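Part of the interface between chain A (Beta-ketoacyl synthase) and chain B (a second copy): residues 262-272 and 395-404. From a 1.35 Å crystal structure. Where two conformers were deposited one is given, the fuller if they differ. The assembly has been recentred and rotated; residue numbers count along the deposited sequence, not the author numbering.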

ATOM      1  N   SER A 262       0.932  -3.955  -4.313  1.00 10.42           N
ATOM      2  CA  SER A 262       1.747  -5.028  -3.732  1.00 11.13           C
ATOM      3  C   SER A 262       2.491  -5.873  -4.749  1.00 11.40           C
ATOM      4  O   SER A 262       3.337  -6.685  -4.382  1.00 11.90           O
ATOM      5  CB  SER A 262       0.874  -5.951  -2.882  1.00 11.96           C
ATOM      6  OG  SER A 262      -0.127  -6.574  -3.690  1.00 12.49           O
ATOM      7  N   MET A 263       2.175  -5.705  -6.027  0.71  9.56           N
ATOM      8  CA  MET A 263       2.713  -6.610  -7.029  0.71  9.61           C
ATOM      9  C   MET A 263       4.233  -6.582  -7.204  0.71  9.21           C
ATOM     10  O   MET A 263       4.805  -7.617  -7.536  0.71  9.97           O
ATOM     11  CB  MET A 263       1.970  -6.451  -8.354  0.71  8.82           C
ATOM     12  CG  MET A 263       0.589  -7.057  -8.259  0.71  8.69           C
ATOM     13  SD  MET A 263       0.666  -8.872  -8.444  0.71  9.38           S
ATOM     14  CE  MET A 263      -0.781  -9.394  -7.526  0.71 11.04           C
ATOM     15  N   PRO A 264       4.903  -5.433  -6.961  1.00 10.42           N
ATOM     16  CA  PRO A 264       6.371  -5.488  -6.980  1.00 11.68           C
ATOM     17  C   PRO A 264       6.927  -6.478  -5.948  1.00 12.36           C
ATOM     18  O   PRO A 264       7.938  -7.110  -6.196  1.00 14.99           O
ATOM     19  CB  PRO A 264       6.778  -4.048  -6.645  1.00 11.44           C
ATOM     20  CG  PRO A 264       5.670  -3.232  -7.247  1.00 10.77           C
ATOM     21  CD  PRO A 264       4.423  -4.042  -6.917  1.00 10.48           C
ATOM     22  N   THR A 265       6.246  -6.607  -4.818  1.00 11.02           N
ATOM     23  CA  THR A 265       6.573  -7.563  -3.763  1.00 11.34           C
ATOM     24  C   THR A 265       6.134  -8.980  -4.155  1.00 11.47           C
ATOM     25  O   THR A 265       6.905  -9.938  -4.069  1.00 11.44           O
ATOM     26  CB  THR A 265       5.805  -7.167  -2.476  1.00 10.84           C
ATOM     27  OG1 THR A 265       6.030  -5.776  -2.230  1.00 10.43           O
ATOM     28  CG2 THR A 265       6.246  -8.024  -1.295  1.00 11.89           C
ATOM     29  N   ASP A 266       4.880  -9.110  -4.574  1.00 10.27           N
ATOM     30  CA  ASP A 266       4.334 -10.415  -4.906  1.00 10.85           C
ATOM     31  C   ASP A 266       5.130 -11.095  -6.021  1.00 11.50           C
ATOM     32  O   ASP A 266       5.333 -12.299  -5.997  1.00 12.33           O
ATOM     33  CB  ASP A 266       2.868 -10.281  -5.343  1.00 11.82           C
ATOM     34  CG  ASP A 266       1.972  -9.669  -4.274  1.00 13.64           C
ATOM     35  OD1 ASP A 266       2.219  -9.862  -3.064  1.00 15.08           O
ATOM     36  OD2 ASP A 266       1.005  -8.971  -4.667  1.00 15.30           O
ATOM     37  N   PHE A 267       5.565 -10.327  -7.018  1.00 10.86           N
ATOM     38  CA  PHE A 267       6.332 -10.905  -8.120  1.00 10.71           C
ATOM     39  C   PHE A 267       7.670 -11.467  -7.630  1.00 11.68           C
ATOM     40  O   PHE A 267       8.160 -12.455  -8.147  1.00 11.94           O
ATOM     41  CB  PHE A 267       6.571  -9.870  -9.225  1.00 10.80           C
ATOM     42  CG  PHE A 267       5.566  -9.939 -10.339  1.00 11.00           C
ATOM     43  CD1 PHE A 267       4.224 -10.135 -10.081  1.00 12.64           C
ATOM     44  CD2 PHE A 267       5.971  -9.828 -11.660  1.00 11.68           C
ATOM     45  CE1 PHE A 267       3.302 -10.214 -11.096  1.00 12.88           C
ATOM     46  CE2 PHE A 267       5.038  -9.926 -12.697  1.00 13.10           C
ATOM     47  CZ  PHE A 267       3.702 -10.122 -12.408  1.00 13.10           C
ATOM     48  N   ILE A 268       8.272 -10.844  -6.636  1.00 12.35           N
ATOM     49  CA  ILE A 268       9.533 -11.366  -6.116  1.00 11.14           C
ATOM     50  C   ILE A 268       9.342 -12.719  -5.418  1.00 10.93           C
ATOM     51  O   ILE A 268      10.115 -13.648  -5.644  1.00 11.53           O
ATOM     52  CB  ILE A 268      10.200 -10.353  -5.181  1.00 11.82           C
ATOM     53  CG1 ILE A 268      10.667  -9.139  -5.985  1.00 12.68           C
ATOM     54  CG2 ILE A 268      11.400 -10.953  -4.451  1.00 13.09           C
ATOM     55  CD1 ILE A 268      11.021  -7.960  -5.123  1.00 13.88           C
ATOM     56  N   ASN A 269       8.328 -12.844  -4.568  1.00 11.25           N
ATOM     57  CA  ASN A 269       8.042 -14.141  -3.954  1.00 11.41           C
ATOM     58  C   ASN A 269       7.730 -15.229  -4.988  1.00 12.64           C
ATOM     59  O   ASN A 269       8.228 -16.342  -4.879  1.00 12.54           O
ATOM     60  CB  ASN A 269       6.882 -14.031  -2.968  1.00 11.71           C
ATOM     61  CG  ASN A 269       7.220 -13.179  -1.777  1.00 12.33           C
ATOM     62  OD1 ASN A 269       8.330 -13.258  -1.232  1.00 12.98           O
ATOM     63  ND2 ASN A 269       6.260 -12.362  -1.346  1.00 13.31           N
ATOM     64  N   ALA A 270       6.912 -14.880  -5.981  1.00 12.34           N
ATOM     65  CA  ALA A 270       6.353 -15.836  -6.926  1.00 11.85           C
ATOM     66  C   ALA A 270       7.299 -16.261  -8.031  1.00 12.70           C
ATOM     67  O   ALA A 270       7.202 -17.382  -8.514  1.00 13.92           O
ATOM     68  CB  ALA A 270       5.106 -15.272  -7.540  1.00 11.64           C
ATOM     69  N   TYR A 271       8.177 -15.354  -8.462  1.00 12.14           N
ATOM     70  CA  TYR A 271       8.949 -15.590  -9.687  1.00 13.09           C
ATOM     71  C   TYR A 271      10.445 -15.446  -9.527  1.00 13.67           C
ATOM     72  O   TYR A 271      11.184 -15.885 -10.395  1.00 14.43           O
ATOM     73  CB  TYR A 271       8.471 -14.646 -10.785  1.00 13.62           C
ATOM     74  CG  TYR A 271       6.980 -14.740 -11.025  1.00 13.17           C
ATOM     75  CD1 TYR A 271       6.351 -15.974 -11.226  1.00 13.70           C
ATOM     76  CD2 TYR A 271       6.199 -13.599 -11.051  1.00 14.17           C
ATOM     77  CE1 TYR A 271       4.972 -16.054 -11.428  1.00 14.42           C
ATOM     78  CE2 TYR A 271       4.830 -13.664 -11.265  1.00 14.95           C
ATOM     79  CZ  TYR A 271       4.219 -14.896 -11.451  1.00 15.66           C
ATOM     80  OH  TYR A 271       2.860 -14.940 -11.675  1.00 16.10           O
ATOM     81  N   VAL A 272      10.892 -14.839  -8.437  1.00 13.95           N
ATOM     82  CA  VAL A 272      12.334 -14.609  -8.235  1.00 13.35           C
ATOM     83  C   VAL A 272      12.905 -15.499  -7.125  1.00 14.44           C
ATOM     84  O   VAL A 272      13.811 -16.279  -7.363  1.00 16.40           O
ATOM     85  CB  VAL A 272      12.632 -13.115  -7.963  1.00 13.52           C
ATOM     86  CG1 VAL A 272      14.139 -12.854  -7.840  1.00 13.13           C
ATOM     87  CG2 VAL A 272      12.016 -12.253  -9.061  1.00 15.16           C
TER
ATOM     88  N   ASN B 395       2.503 -15.843   5.303  1.00 10.63           N
ATOM     89  CA  ASN B 395       3.378 -16.675   4.480  1.00 10.49           C
ATOM     90  C   ASN B 395       2.924 -16.620   3.031  1.00 11.80           C
ATOM     91  O   ASN B 395       1.732 -16.770   2.738  1.00 12.37           O
ATOM     92  CB  ASN B 395       3.349 -18.135   4.945  1.00 11.22           C
ATOM     93  CG  ASN B 395       3.963 -18.313   6.316  1.00 12.67           C
ATOM     94  OD1 ASN B 395       3.261 -18.239   7.342  1.00 13.45           O
ATOM     95  ND2 ASN B 395       5.281 -18.526   6.351  1.00 13.88           N
ATOM     96  N   ALA B 396       3.882 -16.434   2.127  1.00 11.32           N
ATOM     97  CA  ALA B 396       3.621 -16.426   0.693  1.00 11.42           C
ATOM     98  C   ALA B 396       3.571 -17.873   0.175  1.00 11.55           C
ATOM     99  O   ALA B 396       3.624 -18.827   0.955  1.00 12.00           O
ATOM    100  CB  ALA B 396       4.678 -15.595  -0.039  1.00 11.24           C
ATOM    101  N   ASP B 397       3.457 -18.033  -1.136  1.00 11.23           N
ATOM    102  CA  ASP B 397       3.116 -19.318  -1.734  1.00 11.79           C
ATOM    103  C   ASP B 397       4.302 -20.028  -2.389  1.00 12.31           C
ATOM    104  O   ASP B 397       4.141 -21.118  -2.907  1.00 14.39           O
ATOM    105  CB  ASP B 397       2.057 -19.106  -2.821  1.00 12.57           C
ATOM    106  CG  ASP B 397       0.667 -18.875  -2.272  1.00 13.19           C
ATOM    107  OD1 ASP B 397       0.385 -19.191  -1.087  1.00 14.14           O
ATOM    108  OD2 ASP B 397      -0.173 -18.380  -3.064  1.00 14.03           O
ATOM    109  N   GLY B 398       5.476 -19.409  -2.397  1.00 12.16           N
ATOM    110  CA  GLY B 398       6.592 -19.938  -3.152  1.00 12.64           C
ATOM    111  C   GLY B 398       6.420 -19.612  -4.626  1.00 13.04           C
ATOM    112  O   GLY B 398       5.699 -18.662  -4.993  1.00 12.75           O
ATOM    113  N   PHE B 399       7.072 -20.379  -5.495  1.00 13.77           N
ATOM    114  CA  PHE B 399       6.923 -20.133  -6.924  1.00 13.99           C
ATOM    115  C   PHE B 399       5.477 -20.341  -7.376  1.00 13.19           C
ATOM    116  O   PHE B 399       4.780 -21.229  -6.879  1.00 14.15           O
ATOM    117  CB  PHE B 399       7.872 -21.012  -7.728  1.00 14.20           C
ATOM    118  CG  PHE B 399       9.315 -20.647  -7.554  1.00 14.43           C
ATOM    119  CD1 PHE B 399       9.768 -19.401  -7.958  1.00 14.91           C
ATOM    120  CD2 PHE B 399      10.224 -21.543  -7.015  1.00 15.34           C
ATOM    121  CE1 PHE B 399      11.100 -19.051  -7.832  1.00 15.68           C
ATOM    122  CE2 PHE B 399      11.554 -21.197  -6.887  1.00 14.97           C
ATOM    123  CZ  PHE B 399      11.986 -19.947  -7.291  1.00 15.64           C
ATOM    124  N   LYS B 400       5.024 -19.504  -8.306  1.00 12.54           N
ATOM    125  CA  LYS B 400       3.656 -19.579  -8.819  1.00 13.75           C
ATOM    126  C   LYS B 400       3.641 -19.631 -10.337  1.00 14.56           C
ATOM    127  O   LYS B 400       4.647 -19.350 -10.992  1.00 15.04           O
ATOM    128  CB  LYS B 400       2.818 -18.378  -8.343  1.00 14.67           C
ATOM    129  CG  LYS B 400       2.707 -18.243  -6.814  1.00 14.29           C
ATOM    130  CD  LYS B 400       1.847 -17.044  -6.374  1.00 15.14           C
ATOM    131  CE  LYS B 400       0.347 -17.233  -6.660  1.00 15.14           C
ATOM    132  NZ  LYS B 400      -0.260 -18.323  -5.836  1.00 15.19           N
ATOM    133  N   LYS B 401       2.489 -20.030 -10.879  1.00 16.15           N
ATOM    134  CA  LYS B 401       2.152 -19.788 -12.274  1.00 18.58           C
ATOM    135  C   LYS B 401       1.330 -18.505 -12.260  1.00 19.20           C
ATOM    136  O   LYS B 401       1.872 -17.439 -12.014  1.00 18.81           O
ATOM    137  CB  LYS B 401       1.339 -20.951 -12.850  1.00 22.85           C
ATOM    138  CG  LYS B 401       2.142 -22.193 -13.092  1.00 27.26           C
ATOM    139  CD  LYS B 401       1.287 -23.330 -13.626  1.00 30.41           C
ATOM    140  CE  LYS B 401       2.101 -24.612 -13.793  1.00 32.76           C
ATOM    141  NZ  LYS B 401       1.212 -25.782 -14.024  1.00 34.69           N
ATOM    142  N   SER B 402       0.024 -18.607 -12.487  1.00 20.40           N
ATOM    143  CA  SER B 402      -0.852 -17.447 -12.368  1.00 20.92           C
ATOM    144  C   SER B 402      -0.670 -16.793 -11.004  1.00 18.72           C
ATOM    145  O   SER B 402      -0.685 -17.471  -9.974  1.00 19.18           O
ATOM    146  CB  SER B 402      -2.311 -17.860 -12.513  1.00 23.24           C
ATOM    147  OG  SER B 402      -3.149 -16.820 -12.033  1.00 25.94           O
ATOM    148  N   ILE B 403      -0.529 -15.476 -11.000  1.00 18.43           N
ATOM    149  CA  ILE B 403      -0.276 -14.738  -9.771  1.00 16.65           C
ATOM    150  C   ILE B 403      -1.487 -14.725  -8.848  1.00 18.21           C
ATOM    151  O   ILE B 403      -1.349 -14.451  -7.674  1.00 17.55           O
ATOM    152  CB  ILE B 403       0.173 -13.284 -10.089  1.00 15.93           C
ATOM    153  CG1 ILE B 403       0.871 -12.623  -8.897  1.00 14.95           C
ATOM    154  CG2 ILE B 403      -1.011 -12.435 -10.551  1.00 16.57           C
ATOM    155  CD1 ILE B 403       2.077 -13.338  -8.349  1.00 16.38           C
ATOM    156  N   SER B 404      -2.670 -15.022  -9.375  1.00 20.20           N
ATOM    157  CA  SER B 404      -3.899 -14.889  -8.591  1.00 23.59           C
ATOM    158  C   SER B 404      -4.428 -16.235  -8.118  1.00 26.82           C
ATOM    159  O   SER B 404      -5.349 -16.283  -7.302  1.00 28.47           O
ATOM    160  CB  SER B 404      -4.984 -14.152  -9.390  1.00 24.38           C
ATOM    161  OG  SER B 404      -5.242 -14.793 -10.616  1.00 23.92           O
TER

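The chain A stretch is helical through most of its length, with a wider pi-type turn at 268-272, whereas chain B contributes an irregular segment, with no regular helix or strand. Their CA atoms come nearest at A:Ala270 and B:Phe399, 4.3 Å apart. Here B:Lys400 N donates to A:Ala270 O (3.0 Å, N-H...O angle 154°). Two CA-H...O contacts accompany this bond, the first sharing its acceptor: B:Phe399 CA to A:Ala270 O at 3.2 Å, and A:Ala270 CA to B:Gly398 O at 3.5 Å, nearly linear at 178°. The small A:Ala270 side chain suits this close approach, its CB lying 3.9 Å from B:Lys400 CG; B:Gly398, at phi 78°, adopts a conformation that favours glycine.

Of all the residues, B:Ile403 has the most surface covered, 98 Å² of the 507 Å² buried in total. Its CB points toward the helix, and its CG1-CD1 arm meets apolar atoms: CG1 lies 3.8 Å from A:Met263 SD and 4.1 Å from A:Phe267 CE1, while CD1 lies 3.7 Å from A:Ala270 CB and 4.0 Å from A:Tyr271 CE2. A:Tyr271 starts away from chain B, but its ring returns so that OH donates to B:Lys401 O at 2.7 Å. B:Lys400 turns its charged end away, where NZ forms a salt bridge with B:Asp397 OD2 (2.8 Å).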